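Local coordinates for protein ribulose-bisphosphate carboxylase (Alicyclobacillus acidocaldarius subsp. acidocaldarius, PDB 4NAS) that belongs to the ribulose-bisphosphate carboxylase large-chain family, pairing an N-terminal domain with a TIM-barrel catalytic domain that binds calcium, at residues A54-G58 with P83-L87; D117-R121 with G327-P331; R225-R229 with L254-V260; P263-P268 with G296-I301; L288-R293 with L319-A325. Numbering follows the deposited sequence.

Interaction 1 (A54-G58 with P83-L87); sequences AKHCG and PVANL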
# COMPACT_ATOMS: atom_id res chain seq x y z
N ALA B 54 23.49 18.22 12.01
CA ALA B 54 22.39 19.18 11.96
C ALA B 54 21.77 19.27 10.57
O ALA B 54 20.56 19.45 10.44
CB ALA B 54 22.87 20.56 12.42
N LYS B 55 22.60 19.13 9.55
CA LYS B 55 22.14 19.22 8.17
C LYS B 55 21.23 18.06 7.78
O LYS B 55 20.55 18.13 6.76
CB LYS B 55 23.33 19.32 7.20
CG LYS B 55 23.71 18.01 6.52
CD LYS B 55 23.92 18.20 5.02
CE LYS B 55 23.51 16.95 4.23
NZ LYS B 55 23.59 17.17 2.76
N HIS B 56 21.21 17.00 8.59
CA HIS B 56 20.32 15.87 8.36
C HIS B 56 19.04 16.00 9.17
O HIS B 56 18.13 15.16 9.07
CB HIS B 56 21.02 14.55 8.73
CG HIS B 56 22.06 14.12 7.74
ND1 HIS B 56 21.76 13.38 6.61
CD2 HIS B 56 23.40 14.33 7.70
CE1 HIS B 56 22.87 13.15 5.93
NE2 HIS B 56 23.88 13.72 6.57
N CYS B 57 18.95 17.05 9.99
CA CYS B 57 17.79 17.18 10.87
C CYS B 57 16.63 17.87 10.16
O CYS B 57 16.83 18.77 9.35
CB CYS B 57 18.15 17.91 12.17
SG CYS B 57 16.79 17.96 13.36
N GLY B 58 15.41 17.46 10.50
CA GLY B 58 14.21 18.08 9.96
C GLY B 58 13.87 19.39 10.65
O GLY B 58 14.54 19.78 11.61
N PRO B 83 14.90 16.71 5.09
CA PRO B 83 16.05 16.90 4.20
C PRO B 83 16.14 15.76 3.20
O PRO B 83 15.98 14.60 3.60
CB PRO B 83 17.25 16.85 5.16
CG PRO B 83 16.70 17.29 6.47
CD PRO B 83 15.28 16.76 6.51
N VAL B 84 16.38 16.06 1.93
CA VAL B 84 16.35 15.04 0.89
C VAL B 84 17.52 14.06 1.02
O VAL B 84 17.47 12.93 0.53
CB VAL B 84 16.36 15.71 -0.51
CG1 VAL B 84 16.53 14.69 -1.64
CG2 VAL B 84 15.08 16.49 -0.69
N ALA B 85 18.56 14.49 1.72
CA ALA B 85 19.74 13.67 1.90
C ALA B 85 19.48 12.42 2.70
O ALA B 85 20.32 11.52 2.71
CB ALA B 85 20.86 14.48 2.54
N ASN B 86 18.34 12.34 3.39
CA ASN B 86 18.02 11.14 4.15
C ASN B 86 17.26 10.09 3.34
O ASN B 86 17.02 8.98 3.82
CB ASN B 86 17.21 11.47 5.41
CG ASN B 86 17.92 12.43 6.29
OD1 ASN B 86 19.15 12.55 6.23
ND2 ASN B 86 17.17 13.15 7.11
N LEU B 87 16.87 10.46 2.12
CA LEU B 87 16.12 9.55 1.25
C LEU B 87 17.12 8.83 0.34
O LEU B 87 18.32 9.13 0.34
CB LEU B 87 15.03 10.30 0.46
CG LEU B 87 14.02 11.08 1.31
CD1 LEU B 87 12.92 11.74 0.46
CD2 LEU B 87 13.39 10.20 2.38

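Interaction 2 (D117-R121 with G327-P331); sequences DELVR and GPHKP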
# COMPACT_ATOMS: atom_id res chain seq x y z
N ASP B 117 13.32 19.52 -6.80
CA ASP B 117 13.68 19.02 -8.12
C ASP B 117 14.63 17.82 -8.06
O ASP B 117 14.46 16.87 -8.81
CB ASP B 117 14.29 20.15 -8.96
CG ASP B 117 14.43 19.77 -10.42
OD1 ASP B 117 13.39 19.51 -11.10
OD2 ASP B 117 15.59 19.71 -10.88
N GLU B 118 15.63 17.88 -7.18
CA GLU B 118 16.63 16.82 -7.09
C GLU B 118 15.98 15.46 -6.83
O GLU B 118 16.37 14.44 -7.41
CB GLU B 118 17.66 17.13 -6.00
CG GLU B 118 18.69 18.16 -6.40
CD GLU B 118 19.38 18.79 -5.20
OE1 GLU B 118 20.51 19.30 -5.38
OE2 GLU B 118 18.79 18.79 -4.10
N LEU B 119 14.96 15.45 -5.99
CA LEU B 119 14.25 14.21 -5.66
C LEU B 119 13.28 13.74 -6.77
O LEU B 119 13.22 12.55 -7.08
CB LEU B 119 13.51 14.33 -4.32
CG LEU B 119 12.72 13.07 -3.92
CD1 LEU B 119 13.64 11.87 -3.67
CD2 LEU B 119 11.82 13.33 -2.72
N VAL B 120 12.50 14.67 -7.32
CA VAL B 120 11.63 14.36 -8.45
C VAL B 120 12.42 13.68 -9.56
O VAL B 120 12.00 12.68 -10.09
CB VAL B 120 10.94 15.64 -8.99
CG1 VAL B 120 10.12 15.34 -10.25
CG2 VAL B 120 10.07 16.27 -7.92
N ARG B 121 13.62 14.18 -9.85
CA ARG B 121 14.41 13.60 -10.94
C ARG B 121 15.00 12.20 -10.70
O ARG B 121 15.51 11.58 -11.62
CB ARG B 121 15.48 14.57 -11.45
CG ARG B 121 14.90 15.77 -12.17
CD ARG B 121 15.99 16.77 -12.53
NE ARG B 121 15.45 17.95 -13.22
CZ ARG B 121 15.51 18.14 -14.53
NH1 ARG B 121 15.01 19.25 -15.07
NH2 ARG B 121 16.07 17.23 -15.32
N GLY B 327 7.09 20.21 -15.77
CA GLY B 327 8.17 19.70 -14.94
C GLY B 327 9.16 18.93 -15.77
O GLY B 327 9.20 19.08 -16.98
N PRO B 328 9.95 18.09 -15.12
CA PRO B 328 10.98 17.25 -15.75
C PRO B 328 10.41 15.97 -16.33
O PRO B 328 11.07 15.34 -17.14
CB PRO B 328 11.89 16.88 -14.58
CG PRO B 328 11.45 17.71 -13.43
CD PRO B 328 10.02 18.02 -13.65
N HIS B 329 9.22 15.56 -15.89
CA HIS B 329 8.61 14.35 -16.44
C HIS B 329 7.53 14.72 -17.45
O HIS B 329 7.00 15.83 -17.41
CB HIS B 329 8.04 13.48 -15.31
CG HIS B 329 9.04 13.13 -14.27
ND1 HIS B 329 10.30 12.66 -14.57
CD2 HIS B 329 9.00 13.21 -12.91
CE1 HIS B 329 10.98 12.45 -13.46
NE2 HIS B 329 10.22 12.79 -12.44
N LYS B 330 7.23 13.80 -18.36
CA LYS B 330 6.13 13.93 -19.30
C LYS B 330 4.78 13.98 -18.57
O LYS B 330 4.62 13.38 -17.50
CB LYS B 330 6.11 12.73 -20.27
CG LYS B 330 7.36 12.56 -21.17
CD LYS B 330 7.26 11.25 -21.93
CE LYS B 330 8.18 11.19 -23.13
NZ LYS B 330 9.58 11.14 -22.71
N PRO B 331 3.81 14.68 -19.16
CA PRO B 331 2.43 14.75 -18.64
C PRO B 331 1.66 13.45 -18.90
O PRO B 331 1.99 12.68 -19.81
CB PRO B 331 1.82 15.91 -19.43
CG PRO B 331 2.54 15.87 -20.72
CD PRO B 331 3.95 15.50 -20.39

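Interaction 3 (R225-R229 with L254-V260); sequences RERAR and LARDPDV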
# COMPACT_ATOMS: atom_id res chain seq x y z
N ARG B 225 8.61 -8.06 -14.32
CA ARG B 225 9.29 -7.24 -15.31
C ARG B 225 9.54 -8.05 -16.60
O ARG B 225 9.36 -7.55 -17.73
CB ARG B 225 10.58 -6.62 -14.73
CG ARG B 225 10.92 -5.23 -15.28
CD ARG B 225 11.98 -4.53 -14.43
NE ARG B 225 13.20 -5.33 -14.34
CZ ARG B 225 14.35 -4.91 -13.81
NH1 ARG B 225 14.45 -3.68 -13.33
NH2 ARG B 225 15.39 -5.72 -13.77
N GLU B 226 9.93 -9.31 -16.44
CA GLU B 226 10.07 -10.19 -17.60
C GLU B 226 8.72 -10.39 -18.31
O GLU B 226 8.66 -10.37 -19.54
CB GLU B 226 10.67 -11.54 -17.20
CG GLU B 226 10.90 -12.49 -18.38
CD GLU B 226 11.90 -11.94 -19.41
OE1 GLU B 226 12.80 -11.16 -19.02
OE2 GLU B 226 11.79 -12.29 -20.61
N ARG B 227 7.64 -10.56 -17.56
CA ARG B 227 6.33 -10.71 -18.19
C ARG B 227 5.93 -9.43 -18.94
O ARG B 227 5.40 -9.50 -20.05
CB ARG B 227 5.23 -11.13 -17.21
CG ARG B 227 3.92 -11.45 -17.93
CD ARG B 227 2.84 -12.10 -17.06
NE ARG B 227 2.23 -13.27 -17.70
CZ ARG B 227 1.40 -14.10 -17.09
NH1 ARG B 227 1.06 -13.88 -15.82
NH2 ARG B 227 0.88 -15.13 -17.72
N ALA B 228 6.19 -8.27 -18.34
CA ALA B 228 5.89 -6.99 -18.97
C ALA B 228 6.62 -6.87 -20.31
O ALA B 228 6.08 -6.35 -21.31
CB ALA B 228 6.31 -5.85 -18.06
N ARG B 229 7.85 -7.37 -20.33
CA ARG B 229 8.69 -7.31 -21.53
C ARG B 229 8.11 -8.21 -22.61
O ARG B 229 8.09 -7.84 -23.79
CB ARG B 229 10.12 -7.77 -21.22
CG ARG B 229 10.93 -6.87 -20.31
CD ARG B 229 12.36 -7.39 -20.24
NE ARG B 229 13.18 -6.75 -19.22
CZ ARG B 229 13.71 -7.39 -18.19
NH1 ARG B 229 14.45 -6.73 -17.30
NH2 ARG B 229 13.51 -8.69 -18.04
N LEU B 254 9.26 -0.94 -13.83
CA LEU B 254 8.65 -1.19 -15.15
C LEU B 254 8.74 0.04 -16.05
O LEU B 254 9.05 -0.05 -17.25
CB LEU B 254 7.17 -1.53 -14.99
CG LEU B 254 6.66 -2.91 -14.54
CD1 LEU B 254 7.43 -3.47 -13.37
CD2 LEU B 254 5.18 -2.79 -14.18
N ALA B 255 8.42 1.19 -15.47
CA ALA B 255 8.43 2.43 -16.22
C ALA B 255 9.87 2.82 -16.60
O ALA B 255 10.12 3.48 -17.61
CB ALA B 255 7.73 3.52 -15.40
N ARG B 256 10.83 2.38 -15.81
CA ARG B 256 12.22 2.72 -16.10
C ARG B 256 12.87 1.81 -17.15
O ARG B 256 13.77 2.23 -17.87
CB ARG B 256 13.07 2.72 -14.83
CG ARG B 256 14.39 3.48 -14.99
CD ARG B 256 15.26 3.39 -13.75
NE ARG B 256 14.58 3.75 -12.50
CZ ARG B 256 14.51 4.98 -12.01
NH1 ARG B 256 15.05 6.00 -12.67
NH2 ARG B 256 13.88 5.20 -10.87
N ASP B 257 12.39 0.57 -17.24
CA ASP B 257 13.00 -0.44 -18.11
C ASP B 257 12.71 -0.19 -19.62
O ASP B 257 11.56 -0.26 -20.05
CB ASP B 257 12.46 -1.81 -17.68
CG ASP B 257 13.23 -2.97 -18.27
OD1 ASP B 257 13.95 -2.79 -19.28
OD2 ASP B 257 13.09 -4.08 -17.72
N PRO B 258 13.76 0.08 -20.41
CA PRO B 258 13.62 0.35 -21.85
C PRO B 258 12.94 -0.80 -22.59
O PRO B 258 12.16 -0.56 -23.52
CB PRO B 258 15.06 0.48 -22.32
CG PRO B 258 15.80 0.95 -21.11
CD PRO B 258 15.16 0.20 -19.97
N ASP B 259 13.20 -2.02 -22.15
CA ASP B 259 12.60 -3.21 -22.77
C ASP B 259 11.10 -3.37 -22.49
O ASP B 259 10.42 -4.11 -23.20
CB ASP B 259 13.35 -4.48 -22.39
CG ASP B 259 14.74 -4.55 -23.01
OD1 ASP B 259 14.97 -3.90 -24.05
OD2 ASP B 259 15.60 -5.26 -22.44
N VAL B 260 10.60 -2.70 -21.45
CA VAL B 260 9.15 -2.62 -21.24
C VAL B 260 8.65 -1.48 -22.11
O VAL B 260 8.38 -0.36 -21.66
CB VAL B 260 8.76 -2.45 -19.75
CG1 VAL B 260 7.24 -2.45 -19.60
CG2 VAL B 260 9.34 -3.58 -18.93

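Interaction 4 (P263-P268 with G296-I301); sequences PILAHP and GADIGI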
# COMPACT_ATOMS: atom_id res chain seq x y z
N PRO B 263 3.05 1.51 -23.15
CA PRO B 263 2.52 2.44 -22.13
C PRO B 263 1.95 1.72 -20.91
O PRO B 263 1.46 0.59 -21.02
CB PRO B 263 1.40 3.17 -22.87
CG PRO B 263 1.80 3.12 -24.32
CD PRO B 263 2.50 1.80 -24.50
N ILE B 264 2.01 2.38 -19.76
CA ILE B 264 1.38 1.86 -18.55
C ILE B 264 -0.01 2.52 -18.31
O ILE B 264 -0.16 3.74 -18.36
CB ILE B 264 2.30 2.06 -17.31
CG1 ILE B 264 3.58 1.20 -17.48
CG2 ILE B 264 1.53 1.78 -16.01
CD1 ILE B 264 4.67 1.51 -16.48
N LEU B 265 -1.00 1.69 -18.06
CA LEU B 265 -2.34 2.18 -17.76
C LEU B 265 -2.57 1.93 -16.26
O LEU B 265 -2.84 0.80 -15.83
CB LEU B 265 -3.38 1.47 -18.64
CG LEU B 265 -4.88 1.61 -18.31
CD1 LEU B 265 -5.35 3.06 -18.50
CD2 LEU B 265 -5.76 0.63 -19.16
N ALA B 266 -2.41 2.98 -15.47
CA ALA B 266 -2.57 2.90 -14.02
C ALA B 266 -4.02 2.79 -13.54
O ALA B 266 -4.84 3.72 -13.71
CB ALA B 266 -1.90 4.05 -13.37
N HIS B 267 -4.34 1.67 -12.89
CA HIS B 267 -5.71 1.49 -12.38
C HIS B 267 -5.73 1.81 -10.88
O HIS B 267 -4.81 1.45 -10.17
CB HIS B 267 -6.25 0.07 -12.66
CG HIS B 267 -7.70 -0.10 -12.31
ND1 HIS B 267 -8.14 -0.28 -11.01
CD2 HIS B 267 -8.83 -0.02 -13.07
CE1 HIS B 267 -9.46 -0.33 -10.99
NE2 HIS B 267 -9.91 -0.16 -12.23
N PRO B 268 -6.78 2.49 -10.38
CA PRO B 268 -6.74 2.91 -8.97
C PRO B 268 -7.18 1.88 -7.93
O PRO B 268 -7.39 2.30 -6.80
CB PRO B 268 -7.75 4.07 -8.93
CG PRO B 268 -8.70 3.76 -9.98
CD PRO B 268 -7.88 3.15 -11.11
N GLY B 296 5.36 6.44 -13.19
CA GLY B 296 5.47 6.20 -14.62
C GLY B 296 4.19 5.87 -15.38
O GLY B 296 4.24 5.37 -16.50
N ALA B 297 3.03 6.17 -14.80
CA ALA B 297 1.77 5.92 -15.50
C ALA B 297 1.73 6.82 -16.74
O ALA B 297 2.07 8.00 -16.68
CB ALA B 297 0.64 6.25 -14.62
N ASP B 298 1.34 6.27 -17.88
CA ASP B 298 1.15 7.12 -19.04
C ASP B 298 -0.31 7.56 -19.15
O ASP B 298 -0.62 8.57 -19.78
CB ASP B 298 1.59 6.40 -20.31
CG ASP B 298 3.05 6.02 -20.27
OD1 ASP B 298 3.87 6.93 -20.47
OD2 ASP B 298 3.36 4.83 -20.03
N ILE B 299 -1.18 6.75 -18.57
CA ILE B 299 -2.60 7.05 -18.51
C ILE B 299 -3.04 6.78 -17.09
O ILE B 299 -2.72 5.72 -16.52
CB ILE B 299 -3.43 6.15 -19.46
CG1 ILE B 299 -2.93 6.30 -20.90
CG2 ILE B 299 -4.91 6.53 -19.40
CD1 ILE B 299 -3.46 5.23 -21.83
N GLY B 300 -3.78 7.72 -16.52
CA GLY B 300 -4.20 7.55 -15.14
C GLY B 300 -5.72 7.55 -15.01
O GLY B 300 -6.38 8.51 -15.41
N ILE B 301 -6.26 6.47 -14.45
CA ILE B 301 -7.69 6.29 -14.24
C ILE B 301 -8.01 6.73 -12.81
O ILE B 301 -7.30 6.34 -11.89
CB ILE B 301 -8.06 4.79 -14.39
CG1 ILE B 301 -7.74 4.27 -15.80
CG2 ILE B 301 -9.51 4.53 -13.94
CD1 ILE B 301 -7.88 2.75 -15.94

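Interaction 5 (L288-R293 with L319-A325); sequences LGQLMR and LLQHLRA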
# COMPACT_ATOMS: atom_id res chain seq x y z
N LEU B 288 -3.39 9.18 -6.44
CA LEU B 288 -3.76 8.93 -7.84
C LEU B 288 -3.15 9.92 -8.81
O LEU B 288 -3.30 9.78 -10.02
CB LEU B 288 -5.29 8.96 -7.99
CG LEU B 288 -5.99 7.89 -7.15
CD1 LEU B 288 -7.51 8.03 -7.23
CD2 LEU B 288 -5.55 6.50 -7.60
N GLY B 289 -2.44 10.93 -8.31
CA GLY B 289 -1.97 11.95 -9.22
C GLY B 289 -0.47 12.12 -9.22
O GLY B 289 0.24 11.69 -10.13
N GLN B 290 -0.00 12.76 -8.15
CA GLN B 290 1.41 13.03 -7.95
C GLN B 290 2.27 11.77 -8.01
O GLN B 290 3.22 11.70 -8.78
CB GLN B 290 1.59 13.72 -6.60
CG GLN B 290 3.01 14.27 -6.33
CD GLN B 290 3.04 15.17 -5.11
OE1 GLN B 290 2.27 14.98 -4.17
NE2 GLN B 290 3.93 16.16 -5.11
N LEU B 291 1.94 10.79 -7.19
CA LEU B 291 2.70 9.55 -7.11
C LEU B 291 2.63 8.71 -8.40
O LEU B 291 3.61 8.06 -8.78
CB LEU B 291 2.18 8.71 -5.94
CG LEU B 291 2.40 9.33 -4.56
CD1 LEU B 291 2.11 8.33 -3.46
CD2 LEU B 291 3.80 9.84 -4.46
N MSE B 292 1.46 8.70 -9.03
CA MSE B 292 1.28 7.98 -10.29
C MSE B 292 2.17 8.50 -11.41
O MSE B 292 2.78 7.72 -12.15
CB MSE B 292 -0.18 8.07 -10.75
CG MSE B 292 -1.15 7.29 -9.91
SE MSE B 292 -0.69 5.41 -9.88
CE MSE B 292 -2.29 4.80 -9.01
N ARG B 293 2.24 9.82 -11.57
CA ARG B 293 3.10 10.41 -12.59
C ARG B 293 4.58 10.08 -12.30
O ARG B 293 5.36 9.73 -13.20
CB ARG B 293 2.87 11.93 -12.70
CG ARG B 293 3.73 12.63 -13.73
CD ARG B 293 3.31 14.10 -13.86
NE ARG B 293 3.94 14.77 -14.99
CZ ARG B 293 3.81 16.06 -15.25
NH1 ARG B 293 4.43 16.59 -16.30
NH2 ARG B 293 3.09 16.83 -14.45
N LEU B 319 -5.42 16.82 -8.57
CA LEU B 319 -5.06 15.59 -9.27
C LEU B 319 -4.66 15.91 -10.70
O LEU B 319 -3.57 15.55 -11.13
CB LEU B 319 -6.19 14.54 -9.20
CG LEU B 319 -5.78 13.10 -9.55
CD1 LEU B 319 -6.74 12.08 -8.98
CD2 LEU B 319 -5.62 12.88 -11.06
N LEU B 320 -5.55 16.60 -11.43
CA LEU B 320 -5.27 16.93 -12.82
C LEU B 320 -4.00 17.77 -12.95
O LEU B 320 -3.16 17.53 -13.84
CB LEU B 320 -6.45 17.66 -13.48
CG LEU B 320 -6.27 17.88 -14.99
CD1 LEU B 320 -6.21 16.54 -15.72
CD2 LEU B 320 -7.38 18.75 -15.59
N GLN B 321 -3.86 18.76 -12.08
CA GLN B 321 -2.67 19.59 -12.11
C GLN B 321 -1.40 18.74 -11.84
O GLN B 321 -0.34 19.02 -12.39
CB GLN B 321 -2.81 20.73 -11.10
CG GLN B 321 -1.75 21.81 -11.24
CD GLN B 321 -1.80 22.53 -12.58
OE1 GLN B 321 -2.80 22.48 -13.30
NE2 GLN B 321 -0.71 23.21 -12.92
N HIS B 322 -1.52 17.70 -11.03
CA HIS B 322 -0.36 16.82 -10.83
C HIS B 322 0.02 16.10 -12.12
O HIS B 322 1.19 15.97 -12.47
CB HIS B 322 -0.60 15.77 -9.74
CG HIS B 322 -0.51 16.31 -8.34
ND1 HIS B 322 0.56 17.06 -7.90
CD2 HIS B 322 -1.33 16.16 -7.28
CE1 HIS B 322 0.37 17.38 -6.63
NE2 HIS B 322 -0.77 16.84 -6.23
N LEU B 323 -0.99 15.64 -12.84
CA LEU B 323 -0.78 14.93 -14.09
C LEU B 323 -0.24 15.83 -15.19
O LEU B 323 0.47 15.34 -16.07
CB LEU B 323 -2.09 14.27 -14.57
CG LEU B 323 -2.79 13.28 -13.63
CD1 LEU B 323 -4.05 12.73 -14.29
CD2 LEU B 323 -1.86 12.12 -13.27
N ARG B 324 -0.55 17.12 -15.15
CA ARG B 324 -0.26 18.02 -16.27
C ARG B 324 0.80 19.08 -16.04
O ARG B 324 1.33 19.63 -16.99
CB ARG B 324 -1.53 18.73 -16.71
CG ARG B 324 -2.56 17.78 -17.28
CD ARG B 324 -3.68 18.54 -17.95
NE ARG B 324 -4.48 17.63 -18.75
CZ ARG B 324 -5.62 17.97 -19.33
NH1 ARG B 324 -6.09 19.21 -19.20
NH2 ARG B 324 -6.28 17.07 -20.04
N ALA B 325 1.10 19.37 -14.77
CA ALA B 325 2.03 20.46 -14.43
C ALA B 325 3.39 20.35 -15.13
O ALA B 325 3.96 19.27 -15.26
CB ALA B 325 2.23 20.54 -12.93

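Interaction 1 (A54-G58 with P83-L87)
Two loops at one end of the N-terminal domain's mixed beta sheet meet here: a type I beta turn, Ala54 to Cys57, that leads from helix 47-54 into strand 59-68, and the 3-10 turn 84-86 that follows strand 73-83. A pair of hydrogen bonds joins His56 and Asn86. His56 adopts m (chi1 -73°), which brings the edge of its ring to the amide: ND1 of His56 donates to OD1 of Asn86 at 2.8 Å. Asn86, also m, starts sideways, but its end swings across, and its ND2 donates to the backbone O of His56 at 3.0 Å. Both polar atoms of the amide are thus used on one residue, and the ring is fixed with NE2 on its other side, where it bonds to the hydroxyl of Tyr186 of the second subunit. The contact is part of the interface with that subunit. The CA-to-CB bond of Pro83 points toward the turn, and its ring lies against the backbone of residues 55 to 58. Lys55 has chi1, chi2 and chi3 between wells and brings NZ to 3.8 Å from CB of Ala85. CG of Pro83 comes closest, 3.2 Å from O of Cys57.

Interaction 2 (D117-R121 with G327-P331)
This contact ties the two parts of the large-chain fold together: the short helix 117-120, which follows the last long strand of the N-terminal domain's sheet, meets the loop between helix 313-324 and strand 333-337 of the TIM barrel. It lies at the surface. Asp117 opens the helix with its carboxylate reaching forward toward Arg121, and OD1 of Asp117 comes to 3.5 Å from CG of Pro328. The same carboxylate is held by a salt bridge within its own segment, NE of Arg121 to OD2 of Asp117 at 2.9 Å. Leu119 faces the other way, onto Val84 and Leu87 of the N-terminal domain. Val120 is the residue that points at the barrel loop: its CG1 packs 4.2 Å from CG of Pro328, and its side chain also meets Leu294 of helix 284-295. Arg121, its backbone N bonded to O of Asp117 at 3.0 Å, extends its side chain so that Pro328 lies over one face of the guanidinium, CZ of Arg121 being 3.8 Å from CB of Pro328. One direct polar bond crosses the gap, made by the edge of the His329 ring: NE2 of His329 donates to the backbone O of Val120 at 3.0 Å.

Interaction 3 (R225-R229 with L254-V260)
In the TIM barrel, helix 221-233 packs beside the end of helix 248-256 and the type I turn, Asp257 to Val260, that follows it. Asp257 does most of the polar work. Its OD2 takes a salt bridge from NH1 of Arg229 at 3.0 Å; the hydrogen bonds to OD2 from NH1 and from NE of Arg229 (3.1 Å) are both weak in angle. Arg225 adds charge alone, its NE a long 3.6 Å from OD2 of Asp257 and no N-H aimed at it. OD1 of Asp257 is satisfied within its own loop, accepting from N of Asp259 at 3.1 Å in an Asx turn. NH2 of Arg229 makes a salt bridge to OE1 of Glu226 at 2.8 Å, its hydrogen bond again weak, completing a four-residue network. Lys127 NZ serves the turn, bonding to O of Asp257 and O of Val260. Beneath the charges the contact is apolar, with Ala228 and Val260 both meeting Leu239 of strand 238-242; CB of Ala228 sits 3.8 Å from CG1 of Val260.

Interaction 4 (P263-P268 with G296-I301)
Neighbouring parallel strands of the TIM barrel, 264-267 and 299-303, form this contact, joined through helix 284-295 in a beta-alpha-beta unit. The axes of segments 264-267 and 299-301 run 4.9 Å apart, with 16° between the N-to-C directions. The register pairs Leu265 with Ile299 and Ala266 with Gly300. Backbone bonds alternate between the strands: N of Ile299 donates to O of Ile264 (3.2 Å), N of Ala266 to O of Ile299 (3.0 Å) and N of Ile301 to O of Ala266 (3.2 Å). O of Ile264 accepts a second bond from N of Asp298 at 3.0 Å. At this end a side chain takes over, OD2 of Asp298 receiving N of Ile264 at 2.8 Å, while OD1 of Asp298 bonds to N of Phe128 and of Gly129. Gly296, with positive phi, closes the preceding helix in a Schellman motif. On one face Leu265 CD1 touches Ile299 CG2 and Ile301 CD1, both at 3.6 Å; on the other, CB of Ala266 lies 3.6 Å from CB of Ala297, and Ala266 also touches Met292. The side chain of His267 lies about 5 Å from a bound calcium ion and touches Glu179, a calcium ligand; its ND1 is hydrogen-bonded to N of Ala269. Main-chain bonds thus set the register, while the buried carboxylate of Asp298, met by backbone N-H groups, ties the start of both strands to 128-129.

Interaction 5 (L288-R293 with L319-A325)
Successive outer helices of the TIM barrel, 284-295 and 313-324, lie side by side here, the short segments running nearly parallel (18°) with axes 7.6 Å apart. Leu319 begins the contact, its CD1 3.6 Å from CB of Leu288 and its CG 4.0 Å from CA of Gly289. The absence of a side chain on Gly289 matters: a CB there would sit tight against both Leu319 and His322, and the helix is already distorted at this place, with a wider pi-type turn at 288-290. One turn further on, His322 points directly across. CB of Gln290 stands over the face of the His322 ring in a CH-pi contact, 3.7 Å from its centroid, while NE2 of His322 bonds to Asp285. Leu323 starts away from the partner helix but brings CD2 back to 3.8 Å from O of Gly289, and also meets Phe302 of strand 299-303 beneath. The CA-to-CB bond of Arg324 points away from 288-293, NH2 bonding to O of Phe352. At the C-terminal end the extended side chain of Arg293 gathers the carbonyls: NH2 of Arg293 donates to O of His322 at 2.9 Å, and its NE and NH1 bond to O of Lys330 and O of His329 in the following loop. Ala325, the first residue past the helix, accepts with its O from both terminal nitrogens of Arg293, NH1 at 2.9 Å and NH2 at 2.7 Å.

Interaction 4 is fully buried, two adjacent barrel strands joined by backbone hydrogen bonds and aliphatic packing; interactions 3 and 5 join helices outside them, the first through a charge network and the second through close packing and an arginine on carbonyls. Interactions 4 and 5 interlock along the chain: the second segment of interaction 4 follows directly from helix 284-295 of interaction 5, whose Met292 O accepts from N of Ala297 at 3.1 Å. Ala255 of interaction 3 packs on Ile264 and Gly296. Interaction 2 is a surface contact between the domains; Arg293 bonds its loop to interaction 5, while Leu119 packs on Leu87 of interaction 1, which lies farther out beside the second subunit.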